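Local coordinates for protein carboxylase (Deinococcus radiodurans, PDB 5H80) that probably catalyses the ATP-dependent carboxylation of biotin, as the biotin carboxylase domain of a single-chain bacterial carboxylase, at residues A[241-246]-A[347-352]; A[250-255]-A[352-357]; A[257-262]-A[477-482]; A[263-268]-A[370-375]. All blocks are in the same frame, centred on the assembly; numbering follows the deposited sequence.

Contact 1 of 4, residues A[241-246]-A[347-352]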
loop_
_atom_site.group_PDB
_atom_site.type_symbol
_atom_site.label_atom_id
_atom_site.label_comp_id
_atom_site.label_asym_id
_atom_site.label_seq_id
_atom_site.Cartn_x
_atom_site.Cartn_y
_atom_site.Cartn_z
ATOM N N GLN A 241 9.029 -17.595 6.717
ATOM C CA GLN A 241 7.788 -17.913 6.054
ATOM C C GLN A 241 7.970 -18.975 4.990
ATOM O O GLN A 241 8.782 -18.741 4.023
ATOM C CB GLN A 241 7.275 -16.615 5.361
ATOM C CG GLN A 241 5.987 -16.823 4.665
ATOM C CD GLN A 241 4.772 -17.026 5.657
ATOM O OE1 GLN A 241 4.427 -16.157 6.390
ATOM N NE2 GLN A 241 4.280 -18.331 5.736
ATOM N N VAL A 242 7.273 -20.094 5.196
ATOM C CA VAL A 242 7.117 -21.157 4.249
ATOM C C VAL A 242 5.781 -21.299 3.568
ATOM O O VAL A 242 4.713 -20.958 4.044
ATOM C CB VAL A 242 7.577 -22.501 4.877
ATOM C CG1 VAL A 242 7.341 -23.698 3.982
ATOM C CG2 VAL A 242 9.061 -22.403 5.252
ATOM N N ALA A 243 5.876 -21.828 2.379
ATOM C CA ALA A 243 4.752 -22.277 1.617
ATOM C C ALA A 243 5.072 -23.579 0.957
ATOM O O ALA A 243 6.182 -23.786 0.390
ATOM C CB ALA A 243 4.347 -21.219 0.487
ATOM N N GLY A 244 4.039 -24.354 0.747
ATOM C CA GLY A 244 4.092 -25.642 0.019
ATOM C C GLY A 244 2.861 -26.085 -0.687
ATOM O O GLY A 244 1.732 -25.662 -0.385
ATOM N N ASP A 245 3.030 -26.982 -1.635
ATOM C CA ASP A 245 1.861 -27.495 -2.382
ATOM C C ASP A 245 1.673 -28.994 -2.166
ATOM O O ASP A 245 0.992 -29.702 -2.934
ATOM C CB ASP A 245 1.974 -27.080 -3.804
ATOM C CG ASP A 245 3.155 -27.702 -4.490
ATOM O OD1 ASP A 245 3.891 -28.639 -3.912
ATOM O OD2 ASP A 245 3.463 -27.188 -5.569
ATOM N N GLY A 246 2.377 -29.500 -1.153
ATOM C CA GLY A 246 2.424 -30.970 -0.959
ATOM C C GLY A 246 3.434 -31.786 -1.744
ATOM O O GLY A 246 3.659 -32.909 -1.412
ATOM N N GLU A 347 -3.970 -26.131 -6.050
ATOM C CA GLU A 347 -3.025 -25.717 -6.991
ATOM C C GLU A 347 -1.550 -25.834 -6.540
ATOM O O GLU A 347 -1.230 -25.749 -5.353
ATOM C CB GLU A 347 -3.310 -24.309 -7.515
ATOM C CG GLU A 347 -4.357 -24.296 -8.648
ATOM C CD GLU A 347 -4.845 -22.874 -9.078
ATOM O OE1 GLU A 347 -5.250 -22.040 -8.270
ATOM O OE2 GLU A 347 -4.751 -22.620 -10.332
ATOM N N THR A 348 -0.656 -25.855 -7.511
ATOM C CA THR A 348 0.833 -25.844 -7.290
ATOM C C THR A 348 1.407 -24.463 -6.855
ATOM O O THR A 348 0.811 -23.404 -7.100
ATOM C CB THR A 348 1.660 -26.391 -8.432
ATOM O OG1 THR A 348 1.587 -25.482 -9.570
ATOM C CG2 THR A 348 1.222 -27.777 -8.859
ATOM N N LEU A 349 2.569 -24.436 -6.282
ATOM C CA LEU A 349 3.248 -23.143 -5.954
ATOM C C LEU A 349 3.383 -22.317 -7.208
ATOM O O LEU A 349 3.145 -21.144 -7.175
ATOM C CB LEU A 349 4.673 -23.342 -5.493
ATOM C CG LEU A 349 4.711 -24.019 -4.124
ATOM C CD1 LEU A 349 6.131 -24.415 -3.789
ATOM C CD2 LEU A 349 4.129 -23.048 -3.060
ATOM N N THR A 350 3.783 -22.943 -8.291
ATOM C CA THR A 350 3.929 -22.185 -9.531
ATOM C C THR A 350 2.567 -21.565 -9.983
ATOM O O THR A 350 2.545 -20.401 -10.382
ATOM C CB THR A 350 4.524 -23.084 -10.627
ATOM O OG1 THR A 350 5.877 -23.323 -10.325
ATOM C CG2 THR A 350 4.469 -22.410 -12.000
ATOM N N ALA A 351 1.475 -22.286 -9.971
ATOM C CA ALA A 351 0.105 -21.821 -10.362
ATOM C C ALA A 351 -0.395 -20.662 -9.457
ATOM O O ALA A 351 -1.239 -19.868 -9.924
ATOM C CB ALA A 351 -0.876 -22.970 -10.307
ATOM N N VAL A 352 -0.038 -20.726 -8.153
ATOM C CA VAL A 352 -0.446 -19.710 -7.202
ATOM C C VAL A 352 0.453 -18.438 -7.275
ATOM O O VAL A 352 0.127 -17.408 -6.689
ATOM C CB VAL A 352 -0.713 -20.325 -5.766
ATOM C CG1 VAL A 352 -1.611 -21.548 -5.826
ATOM C CG2 VAL A 352 0.571 -20.502 -5.032
#
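Asp-245, the last residue of a strand in the antiparallel sheet of the ATP-grasp domain, reaches across to the start of the short helix 349-352. Its OD2 accepts the backbone N-H of Leu-349 at 3.0 Å, an almost straight bond (166°) that meets the oxygen on its anti side and 22° out of the carboxylate plane. The other oxygen, OD1, turns back to its own chain and takes the amides of Gln-247 and Ser-248, closing an Asx turn as the strand bends toward 249-256. The carboxylate therefore ties a hairpin end and a helix start together, and an alanine here would probably leave the Leu-349 amide and both turn amides without their acceptor. The buried, tightly packed part lies beside this bond. With CG anti to its carbonyl carbon (chi1 -69°), Leu-349 lays CD2 against Ala-243 CB at 4.0 Å and equally near Gly-244 N, while Leu-343 of helix 336-344 and Thr-250 press on the same leucine. The far side is looser: Thr-350 and Ala-351 lie on the solvent side of the helix without touching the strand, and Glu-347 swings away to a salt bridge with Arg-342. Thr-348 marks the border, its CB 3.5 Å from Asp-245 OD2, and serves as N-cap: its OG1 accepts the Ala-351 N-H at 3.2 Å.

Contact 2 of 4, residues A[250-255]-A[352-357]; sequences THLWER and VGLATQ
The hydroxyl OG1 of Thr-250 is gripped from two places on the loop opposite. It donates a short bond of 2.5 Å to Ala-355 O, arriving in the carbonyl plane on a lone pair, and it accepts the N-H of Gln-357 at 3.1 Å. A chi1 of -163° swings OG1 opposite the backbone N and out to the loop. Ala-355 O also accepts from a water that bridges to His-251 O. That second carbonyl accepts Gln-357 NE2 at 2.9 Å, the donor standing above the carbonyl plane. The bond brings the end of the extended glutamine into the angle where His-251 and Trp-253 meet: NE2 lies 3.6 Å above the His-251 ring plane and 3.3 Å above that of Trp-253, toward the rim of each, on the same indole face as His-251 CE1. The amide lies only 31° from the imidazole plane but is steeply turned, 69°, against the indole. His-251 ND1 accepts the Trp-253 N-H in the ring plane and NE2 bonds to Pro-358 O, while Trp-253 NE1 goes to Ala-361 O. On the other side of the strand, Leu-252 CD2 meets Leu-354 CD2 at 4.2 Å, just past the Schellman turn at Gly-353. The loop thus lines strand 249-256, an outer strand of the ATP-grasp sheet, with helix 277-293 against His-251 and Trp-253 and helix 336-344 against the two leucines.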
loop_
_atom_site.group_PDB
_atom_site.type_symbol
_atom_site.label_atom_id
_atom_site.label_comp_id
_atom_site.label_asym_id
_atom_site.label_seq_id
_atom_site.Cartn_x
_atom_site.Cartn_y
_atom_site.Cartn_z
ATOM N N THR A 250 8.737 -23.897 -0.712
ATOM C CA THR A 250 9.441 -22.669 -0.922
ATOM C C THR A 250 9.320 -21.743 0.277
ATOM O O THR A 250 8.771 -22.130 1.349
ATOM C CB THR A 250 8.965 -22.017 -2.229
ATOM O OG1 THR A 250 9.887 -21.033 -2.673
ATOM C CG2 THR A 250 7.588 -21.374 -2.014
ATOM N N HIS A 251 9.849 -20.528 0.155
ATOM C CA HIS A 251 9.989 -19.594 1.213
ATOM C C HIS A 251 9.775 -18.158 0.696
ATOM O O HIS A 251 9.949 -17.865 -0.487
ATOM C CB HIS A 251 11.263 -19.721 1.974
ATOM C CG HIS A 251 12.480 -19.220 1.216
ATOM N ND1 HIS A 251 12.869 -17.910 1.168
ATOM C CD2 HIS A 251 13.320 -19.878 0.378
ATOM C CE1 HIS A 251 13.978 -17.796 0.419
ATOM N NE2 HIS A 251 14.190 -18.951 -0.128
ATOM N N LEU A 252 9.354 -17.333 1.598
ATOM C CA LEU A 252 9.308 -15.817 1.450
ATOM C C LEU A 252 10.293 -15.141 2.443
ATOM O O LEU A 252 9.946 -14.117 3.077
ATOM C CB LEU A 252 7.892 -15.228 1.486
ATOM C CG LEU A 252 6.964 -15.443 0.315
ATOM C CD1 LEU A 252 7.623 -15.010 -1.012
ATOM C CD2 LEU A 252 6.561 -16.851 0.347
ATOM N N TRP A 253 11.491 -15.739 2.668
ATOM C CA TRP A 253 12.513 -15.204 3.518
ATOM C C TRP A 253 12.031 -15.079 4.973
ATOM O O TRP A 253 11.143 -15.830 5.397
ATOM C CB TRP A 253 13.096 -13.831 2.944
ATOM C CG TRP A 253 13.709 -14.095 1.550
ATOM C CD1 TRP A 253 14.975 -14.493 1.252
ATOM C CD2 TRP A 253 13.065 -13.835 0.306
ATOM N NE1 TRP A 253 15.141 -14.545 -0.104
ATOM C CE2 TRP A 253 13.981 -14.172 -0.715
ATOM C CE3 TRP A 253 11.744 -13.398 -0.044
ATOM C CZ2 TRP A 253 13.658 -14.018 -2.092
ATOM C CZ3 TRP A 253 11.420 -13.300 -1.452
ATOM C CH2 TRP A 253 12.379 -13.539 -2.392
ATOM N N GLU A 254 12.509 -14.081 5.685
ATOM C CA GLU A 254 12.370 -13.974 7.099
ATOM C C GLU A 254 11.629 -12.789 7.612
ATOM O O GLU A 254 11.536 -11.717 6.965
ATOM C CB GLU A 254 13.714 -14.088 7.802
ATOM C CG GLU A 254 14.618 -12.889 7.988
ATOM C CD GLU A 254 15.169 -12.267 6.689
ATOM O OE1 GLU A 254 15.105 -12.954 5.657
ATOM O OE2 GLU A 254 15.668 -11.154 6.847
ATOM N N ARG A 255 11.323 -12.835 8.917
ATOM C CA ARG A 255 10.807 -11.681 9.699
ATOM C C ARG A 255 11.430 -11.703 11.066
ATOM O O ARG A 255 11.812 -12.811 11.546
ATOM C CB ARG A 255 9.291 -11.766 9.927
ATOM C CG ARG A 255 8.369 -11.616 8.778
ATOM C CD ARG A 255 6.889 -11.866 9.062
ATOM N NE ARG A 255 6.532 -13.233 9.435
ATOM C CZ ARG A 255 5.973 -14.120 8.641
ATOM N NH1 ARG A 255 5.690 -13.867 7.344
ATOM N NH2 ARG A 255 5.660 -15.282 9.135
ATOM N N VAL A 352 -0.038 -20.726 -8.153
ATOM C CA VAL A 352 -0.446 -19.710 -7.202
ATOM C C VAL A 352 0.453 -18.438 -7.275
ATOM O O VAL A 352 0.127 -17.408 -6.689
ATOM C CB VAL A 352 -0.713 -20.325 -5.766
ATOM C CG1 VAL A 352 -1.611 -21.548 -5.826
ATOM C CG2 VAL A 352 0.571 -20.502 -5.032
ATOM N N GLY A 353 1.490 -18.502 -8.072
ATOM C CA GLY A 353 2.487 -17.385 -8.276
ATOM C C GLY A 353 3.580 -17.228 -7.294
ATOM O O GLY A 353 4.202 -16.150 -7.227
ATOM N N LEU A 354 3.924 -18.296 -6.600
ATOM C CA LEU A 354 5.064 -18.282 -5.678
ATOM C C LEU A 354 6.200 -18.960 -6.319
ATOM O O LEU A 354 6.093 -20.080 -6.834
ATOM C CB LEU A 354 4.715 -18.963 -4.349
ATOM C CG LEU A 354 3.684 -18.252 -3.452
ATOM C CD1 LEU A 354 3.343 -18.979 -2.155
ATOM C CD2 LEU A 354 4.072 -16.822 -3.055
ATOM N N ALA A 355 7.330 -18.262 -6.381
ATOM C CA ALA A 355 8.517 -18.889 -6.926
ATOM C C ALA A 355 9.083 -20.004 -6.011
ATOM O O ALA A 355 9.094 -19.838 -4.746
ATOM C CB ALA A 355 9.517 -17.816 -7.274
ATOM N N THR A 356 9.477 -21.127 -6.614
ATOM C CA THR A 356 10.107 -22.219 -5.850
ATOM C C THR A 356 11.568 -21.854 -5.890
ATOM O O THR A 356 12.129 -21.709 -6.974
ATOM C CB THR A 356 9.816 -23.566 -6.466
ATOM O OG1 THR A 356 8.434 -23.699 -6.557
ATOM C CG2 THR A 356 10.366 -24.708 -5.618
ATOM N N GLN A 357 12.107 -21.522 -4.710
ATOM C CA GLN A 357 13.438 -20.920 -4.644
ATOM C C GLN A 357 14.307 -21.456 -3.552
ATOM O O GLN A 357 13.774 -21.913 -2.469
ATOM C CB GLN A 357 13.350 -19.423 -4.649
ATOM C CG GLN A 357 12.511 -18.848 -3.493
ATOM C CD GLN A 357 12.426 -17.363 -3.482
ATOM O OE1 GLN A 357 12.778 -16.683 -4.440
ATOM N NE2 GLN A 357 11.837 -16.841 -2.392
HETATM O O HOH W 1 8.298 -17.805 -3.061
#

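Contact 3 of 4, residues A[257-262]-A[477-482]; sequences CTVQRR and HWLDER
Leu-479 is the first residue of the short helix 478-481 to press on the strand, and it straddles the backbone there. Its CB rests 3.4 Å from Gln-260 O, and with CG opposite the backbone N (chi1 -174°) the two methyls part: CD1 meets Val-259 CG1 at 3.9 Å, the two side chains crossing at about a right angle, and CD2 packs against Arg-261 CG. A water accepts the Leu-479 N-H and lies 3.2 Å from Thr-258 O. One residue on, the Asp-480 amide uses the same device, donating to a second water, which lies 3.0 Å from Gln-260 O. Two waters thus link the helix to the residues leading into strand 260-261 and to that strand itself, an outer one of the five-stranded antiparallel sheet of the biotin carboxylase C-terminal domain. The Asp-480 side chain makes the direct bond: OD1 accepts Arg-262 N at 2.8 Å through its syn lone pair, nearly straight at 170°. Arg-262 has a positive phi there, at the tight turn that leads into strand 264-270. Neither arginine brings its guanidinium to this carboxylate, and that of Arg-261 instead makes a cation-pi contact with Phe-459. Past Glu-481 the chain reaches Arg-482, N-cap of helix 483-490, whose CD lies 3.2 Å above the Trp-478 ring plane, toward the rim, while its NH2 donates to Trp-478 O.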
loop_
_atom_site.group_PDB
_atom_site.type_symbol
_atom_site.label_atom_id
_atom_site.label_comp_id
_atom_site.label_asym_id
_atom_site.label_seq_id
_atom_site.Cartn_x
_atom_site.Cartn_y
_atom_site.Cartn_z
ATOM N N CYS A 257 10.880 -10.464 14.887
ATOM C CA CYS A 257 9.825 -10.081 15.826
ATOM C C CYS A 257 10.418 -9.994 17.267
ATOM O O CYS A 257 9.758 -10.389 18.252
ATOM C CB CYS A 257 8.743 -11.091 15.852
ATOM S SG CYS A 257 8.067 -11.511 14.205
ATOM N N THR A 258 11.612 -9.469 17.382
ATOM C CA THR A 258 12.343 -9.438 18.663
ATOM C C THR A 258 11.740 -8.567 19.758
ATOM O O THR A 258 11.826 -8.855 20.945
ATOM C CB THR A 258 13.807 -9.098 18.366
ATOM O OG1 THR A 258 14.433 -10.091 17.512
ATOM C CG2 THR A 258 14.642 -8.777 19.723
ATOM N N VAL A 259 11.179 -7.423 19.389
ATOM C CA VAL A 259 10.590 -6.470 20.334
ATOM C C VAL A 259 9.195 -7.031 20.807
ATOM O O VAL A 259 8.210 -7.110 20.057
ATOM C CB VAL A 259 10.452 -5.093 19.670
ATOM C CG1 VAL A 259 9.726 -4.160 20.615
ATOM C CG2 VAL A 259 11.830 -4.576 19.180
ATOM N N GLN A 260 9.235 -7.589 22.035
ATOM C CA GLN A 260 8.078 -8.286 22.668
ATOM C C GLN A 260 7.884 -7.765 24.058
ATOM O O GLN A 260 8.826 -7.380 24.639
ATOM C CB GLN A 260 8.405 -9.750 22.822
ATOM C CG GLN A 260 8.780 -10.376 21.547
ATOM C CD GLN A 260 9.083 -11.842 21.579
ATOM O OE1 GLN A 260 8.868 -12.516 22.576
ATOM N NE2 GLN A 260 9.484 -12.371 20.414
ATOM N N ARG A 261 6.658 -7.755 24.533
ATOM C CA ARG A 261 6.297 -7.263 25.905
ATOM C C ARG A 261 5.745 -8.508 26.545
ATOM O O ARG A 261 4.763 -9.063 26.031
ATOM C CB ARG A 261 5.267 -6.190 25.895
ATOM C CG ARG A 261 5.001 -5.539 27.264
ATOM C CD ARG A 261 3.807 -4.634 27.065
ATOM N NE ARG A 261 3.783 -3.437 27.916
ATOM C CZ ARG A 261 3.300 -2.227 27.553
ATOM N NH1 ARG A 261 2.847 -1.992 26.312
ATOM N NH2 ARG A 261 3.279 -1.217 28.439
ATOM N N ARG A 262 6.427 -9.048 27.551
ATOM C CA ARG A 262 6.024 -10.376 28.105
ATOM C C ARG A 262 5.599 -11.374 27.031
ATOM O O ARG A 262 4.516 -11.939 27.095
ATOM C CB ARG A 262 4.877 -10.214 29.137
ATOM C CG ARG A 262 5.243 -9.371 30.354
ATOM C CD ARG A 262 4.138 -9.353 31.398
ATOM N NE ARG A 262 4.624 -8.976 32.732
ATOM C CZ ARG A 262 3.844 -8.767 33.796
ATOM N NH1 ARG A 262 2.516 -8.878 33.708
ATOM N NH2 ARG A 262 4.390 -8.435 34.961
ATOM N N HIS A 477 14.391 -10.090 25.576
ATOM C CA HIS A 477 14.249 -9.483 26.911
ATOM C C HIS A 477 14.542 -8.014 27.039
ATOM O O HIS A 477 14.338 -7.463 28.122
ATOM C CB HIS A 477 15.127 -10.246 27.897
ATOM C CG HIS A 477 14.837 -11.699 27.896
ATOM N ND1 HIS A 477 13.638 -12.214 28.344
ATOM C CD2 HIS A 477 15.539 -12.753 27.413
ATOM C CE1 HIS A 477 13.624 -13.524 28.171
ATOM N NE2 HIS A 477 14.770 -13.880 27.615
ATOM N N TRP A 478 14.926 -7.375 25.932
ATOM C CA TRP A 478 15.206 -5.974 25.903
ATOM C C TRP A 478 14.094 -5.149 26.450
ATOM O O TRP A 478 14.332 -4.300 27.381
ATOM C CB TRP A 478 15.503 -5.533 24.453
ATOM C CG TRP A 478 15.771 -4.065 24.373
ATOM C CD1 TRP A 478 16.929 -3.439 24.556
ATOM C CD2 TRP A 478 14.842 -3.080 23.904
ATOM N NE1 TRP A 478 16.767 -2.068 24.356
ATOM C CE2 TRP A 478 15.485 -1.829 23.942
ATOM C CE3 TRP A 478 13.532 -3.128 23.543
ATOM C CZ2 TRP A 478 14.817 -0.622 23.590
ATOM C CZ3 TRP A 478 12.873 -1.935 23.131
ATOM C CH2 TRP A 478 13.507 -0.689 23.202
ATOM N N LEU A 479 12.886 -5.332 25.921
ATOM C CA LEU A 479 11.775 -4.498 26.320
ATOM C C LEU A 479 11.352 -4.729 27.765
ATOM O O LEU A 479 11.051 -3.749 28.437
ATOM C CB LEU A 479 10.589 -4.578 25.404
ATOM C CG LEU A 479 9.390 -3.692 25.561
ATOM C CD1 LEU A 479 8.546 -3.703 24.289
ATOM C CD2 LEU A 479 8.540 -4.084 26.766
ATOM N N ASP A 480 11.297 -5.983 28.221
ATOM C CA ASP A 480 10.826 -6.188 29.612
ATOM C C ASP A 480 11.775 -5.536 30.614
ATOM O O ASP A 480 11.338 -4.857 31.601
ATOM C CB ASP A 480 10.575 -7.646 29.883
ATOM C CG ASP A 480 9.323 -8.206 29.125
ATOM O OD1 ASP A 480 8.448 -7.425 28.662
ATOM O OD2 ASP A 480 9.265 -9.423 28.967
ATOM N N GLU A 481 13.066 -5.606 30.316
ATOM C CA GLU A 481 14.049 -4.932 31.154
ATOM C C GLU A 481 13.980 -3.460 31.210
ATOM O O GLU A 481 14.469 -2.877 32.157
ATOM C CB GLU A 481 15.447 -5.289 30.725
ATOM C CG GLU A 481 15.787 -6.743 30.889
ATOM C CD GLU A 481 17.271 -7.039 30.735
ATOM O OE1 GLU A 481 18.092 -6.144 30.877
ATOM O OE2 GLU A 481 17.593 -8.197 30.496
ATOM N N ARG A 482 13.488 -2.822 30.171
ATOM C CA ARG A 482 13.455 -1.358 30.092
ATOM C C ARG A 482 12.073 -0.748 30.161
ATOM O O ARG A 482 11.877 0.408 29.770
ATOM C CB ARG A 482 14.075 -0.969 28.783
ATOM C CG ARG A 482 15.530 -1.374 28.735
ATOM C CD ARG A 482 16.132 -1.164 27.370
ATOM N NE ARG A 482 17.565 -1.408 27.462
ATOM C CZ ARG A 482 18.158 -2.589 27.731
ATOM N NH1 ARG A 482 19.470 -2.609 27.844
ATOM N NH2 ARG A 482 17.504 -3.764 27.848
HETATM O O HOH W 2 12.128 -7.214 23.683
HETATM O O HOH W 3 11.021 -8.248 26.437
#

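Contact 4 of 4, residues A[263-268]-A[370-375]; sequences HQKLLE and QARVNM
Arg-372 grips the carboxylate of Glu-268 side-on with two nitrogens, NH2 to OE2 at 2.5 Å on the syn lone pair and NE to OE1 at 3.2 Å. The NE bond is practically straight (174°), although the carboxylate and guanidinium planes are 43° apart. Gln-370 NE2 also donates to Glu-268 OE1, at 2.9 Å, coming from the face of the carboxylate opposite to that used by NE, so this oxygen is held from above and below. A leucine in place of Arg-372 would probably leave Glu-268 and the nearby Glu-324 without the positive group they share. Further out, Lys-265 lays its CB over one face of the guanidinium, 3.6 Å above the plane, and sends NZ on to Glu-324, Glu-239 and Glu-303. The other end of the Gln-370 amide, OE1, is bonded to Thr-326, which fixes its rotation. Beneath these side chains the backbones pair antiparallel: Glu-268 and Gln-370 form a hydrogen-bonded pair, Arg-372 N reaches Leu-266 O at 3.1 Å, and Leu-267 CD2 packs on Ala-371 CB at 3.6 Å in the non-hydrogen-bonded pair on the other face. Strand 264-270 thereby joins strand 367-374 in the C-terminal sheet of the biotin carboxylase fold. In relatives of this family the arginine of the latter strand lines the biotin-binding active site, and the cluster of arginine, lysine and glutamates is consistent with that site here.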
loop_
_atom_site.group_PDB
_atom_site.type_symbol
_atom_site.label_atom_id
_atom_site.label_comp_id
_atom_site.label_asym_id
_atom_site.label_seq_id
_atom_site.Cartn_x
_atom_site.Cartn_y
_atom_site.Cartn_z
ATOM N N HIS A 263 6.444 -11.558 26.027
ATOM C CA HIS A 263 6.226 -12.564 24.973
ATOM C C HIS A 263 5.119 -12.238 23.935
ATOM O O HIS A 263 4.912 -13.026 23.016
ATOM C CB HIS A 263 6.018 -13.982 25.588
ATOM C CG HIS A 263 7.169 -14.448 26.435
ATOM N ND1 HIS A 263 7.217 -14.253 27.801
ATOM C CD2 HIS A 263 8.324 -15.078 26.103
ATOM C CE1 HIS A 263 8.357 -14.724 28.271
ATOM N NE2 HIS A 263 9.039 -15.244 27.266
ATOM N N GLN A 264 4.483 -11.077 24.030
ATOM C CA GLN A 264 3.598 -10.528 22.961
ATOM C C GLN A 264 4.395 -9.627 21.968
ATOM O O GLN A 264 4.987 -8.645 22.351
ATOM C CB GLN A 264 2.481 -9.676 23.556
ATOM C CG GLN A 264 1.705 -10.261 24.737
ATOM C CD GLN A 264 1.574 -11.769 24.688
ATOM O OE1 GLN A 264 2.431 -12.499 25.208
ATOM N NE2 GLN A 264 0.499 -12.251 24.074
ATOM N N LYS A 265 4.380 -9.956 20.709
ATOM C CA LYS A 265 5.086 -9.232 19.681
ATOM C C LYS A 265 4.448 -7.847 19.440
ATOM O O LYS A 265 3.209 -7.735 19.567
ATOM C CB LYS A 265 5.078 -10.091 18.390
ATOM C CG LYS A 265 5.819 -11.436 18.429
ATOM C CD LYS A 265 5.431 -12.355 17.245
ATOM C CE LYS A 265 6.111 -13.704 17.280
ATOM N NZ LYS A 265 5.666 -14.694 16.256
ATOM N N LEU A 266 5.233 -6.778 19.331
ATOM C CA LEU A 266 4.754 -5.443 19.107
ATOM C C LEU A 266 5.228 -4.887 17.782
ATOM O O LEU A 266 4.457 -4.190 17.134
ATOM C CB LEU A 266 5.168 -4.430 20.211
ATOM C CG LEU A 266 4.551 -4.713 21.562
ATOM C CD1 LEU A 266 5.193 -3.854 22.630
ATOM C CD2 LEU A 266 3.044 -4.421 21.438
ATOM N N LEU A 267 6.495 -5.093 17.426
ATOM C CA LEU A 267 7.080 -4.546 16.168
ATOM C C LEU A 267 7.692 -5.700 15.370
ATOM O O LEU A 267 8.351 -6.576 15.929
ATOM C CB LEU A 267 8.163 -3.493 16.331
ATOM C CG LEU A 267 7.749 -2.234 17.028
ATOM C CD1 LEU A 267 8.911 -1.465 17.510
ATOM C CD2 LEU A 267 6.777 -1.363 16.171
ATOM N N GLU A 268 7.290 -5.854 14.126
ATOM C CA GLU A 268 7.757 -7.019 13.364
ATOM C C GLU A 268 8.354 -6.464 12.081
ATOM O O GLU A 268 7.667 -5.784 11.338
ATOM C CB GLU A 268 6.571 -7.964 13.148
ATOM C CG GLU A 268 6.024 -8.468 14.524
ATOM C CD GLU A 268 4.538 -8.668 14.582
ATOM O OE1 GLU A 268 3.779 -7.751 14.219
ATOM O OE2 GLU A 268 4.162 -9.767 15.014
ATOM N N GLN A 370 5.735 -3.739 10.726
ATOM C CA GLN A 370 4.393 -3.709 11.229
ATOM C C GLN A 370 4.376 -3.335 12.679
ATOM O O GLN A 370 5.220 -3.839 13.462
ATOM C CB GLN A 370 3.697 -5.095 11.102
ATOM C CG GLN A 370 2.331 -5.222 11.885
ATOM C CD GLN A 370 1.543 -6.432 11.499
ATOM O OE1 GLN A 370 0.807 -6.434 10.504
ATOM N NE2 GLN A 370 1.637 -7.487 12.275
ATOM N N ALA A 371 3.512 -2.431 13.055
ATOM C CA ALA A 371 3.315 -2.163 14.481
ATOM C C ALA A 371 1.849 -2.619 14.859
ATOM O O ALA A 371 0.912 -2.361 14.145
ATOM C CB ALA A 371 3.532 -0.763 14.826
ATOM N N ARG A 372 1.710 -3.355 15.988
ATOM C CA ARG A 372 0.369 -3.682 16.467
ATOM C C ARG A 372 -0.196 -2.537 17.400
ATOM O O ARG A 372 0.351 -2.254 18.527
ATOM C CB ARG A 372 0.544 -4.977 17.233
ATOM C CG ARG A 372 1.131 -6.178 16.375
ATOM C CD ARG A 372 0.888 -7.571 17.051
ATOM N NE ARG A 372 1.629 -8.686 16.390
ATOM C CZ ARG A 372 1.470 -9.987 16.693
ATOM N NH1 ARG A 372 0.510 -10.368 17.501
ATOM N NH2 ARG A 372 2.206 -10.913 16.112
ATOM N N VAL A 373 -1.248 -1.900 16.933
ATOM C CA VAL A 373 -2.024 -0.914 17.721
ATOM C C VAL A 373 -3.036 -1.569 18.624
ATOM O O VAL A 373 -3.941 -2.258 18.086
ATOM C CB VAL A 373 -2.582 0.172 16.836
ATOM C CG1 VAL A 373 -3.236 1.253 17.666
ATOM C CG2 VAL A 373 -1.462 0.708 15.927
ATOM N N ASN A 374 -2.786 -1.493 19.929
ATOM C CA ASN A 374 -3.625 -2.183 20.918
ATOM C C ASN A 374 -4.415 -1.183 21.815
ATOM O O ASN A 374 -3.973 -0.080 22.070
ATOM C CB ASN A 374 -2.875 -3.172 21.806
ATOM C CG ASN A 374 -2.054 -4.239 21.091
ATOM O OD1 ASN A 374 -2.526 -4.885 20.139
ATOM N ND2 ASN A 374 -0.879 -4.533 21.639
ATOM N N MET A 375 -5.558 -1.638 22.301
ATOM C CA MET A 375 -6.332 -0.964 23.352
ATOM C C MET A 375 -5.676 -1.416 24.633
ATOM O O MET A 375 -5.756 -2.583 24.982
ATOM C CB MET A 375 -7.785 -1.435 23.224
ATOM C CG MET A 375 -8.729 -0.714 24.132
ATOM S SD MET A 375 -10.381 -1.188 23.644
ATOM C CE MET A 375 -11.261 -0.448 25.058
HETATM O O HOH W 4 2.719 -14.216 15.660
HETATM O O HOH W 5 1.006 -7.113 21.166
#

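How the contacts relate
Following the chain from its N terminus, the four first segments, from 241-246 to 263-268, come in close succession, and their partners lie far downstream. Contact 1 closes a loop of about 100 residues at 347-352, and contact 2 a similar one at 352-357; the two cross, share Val-352, and fasten helix 349-352 and the loop after it to the hairpin of strands 236-245 and 249-256. Contact 4 closes at 370-375 within the much longer loop that contact 3 ends at 477-482. Contacts 1 and 2 each cross contacts 3 and 4. The latter two adjoin, Val-259 O lying 3.1 Å from Leu-266 N: contact 3 brings helix 478-481 to the edge of the sheet that contact 4 builds.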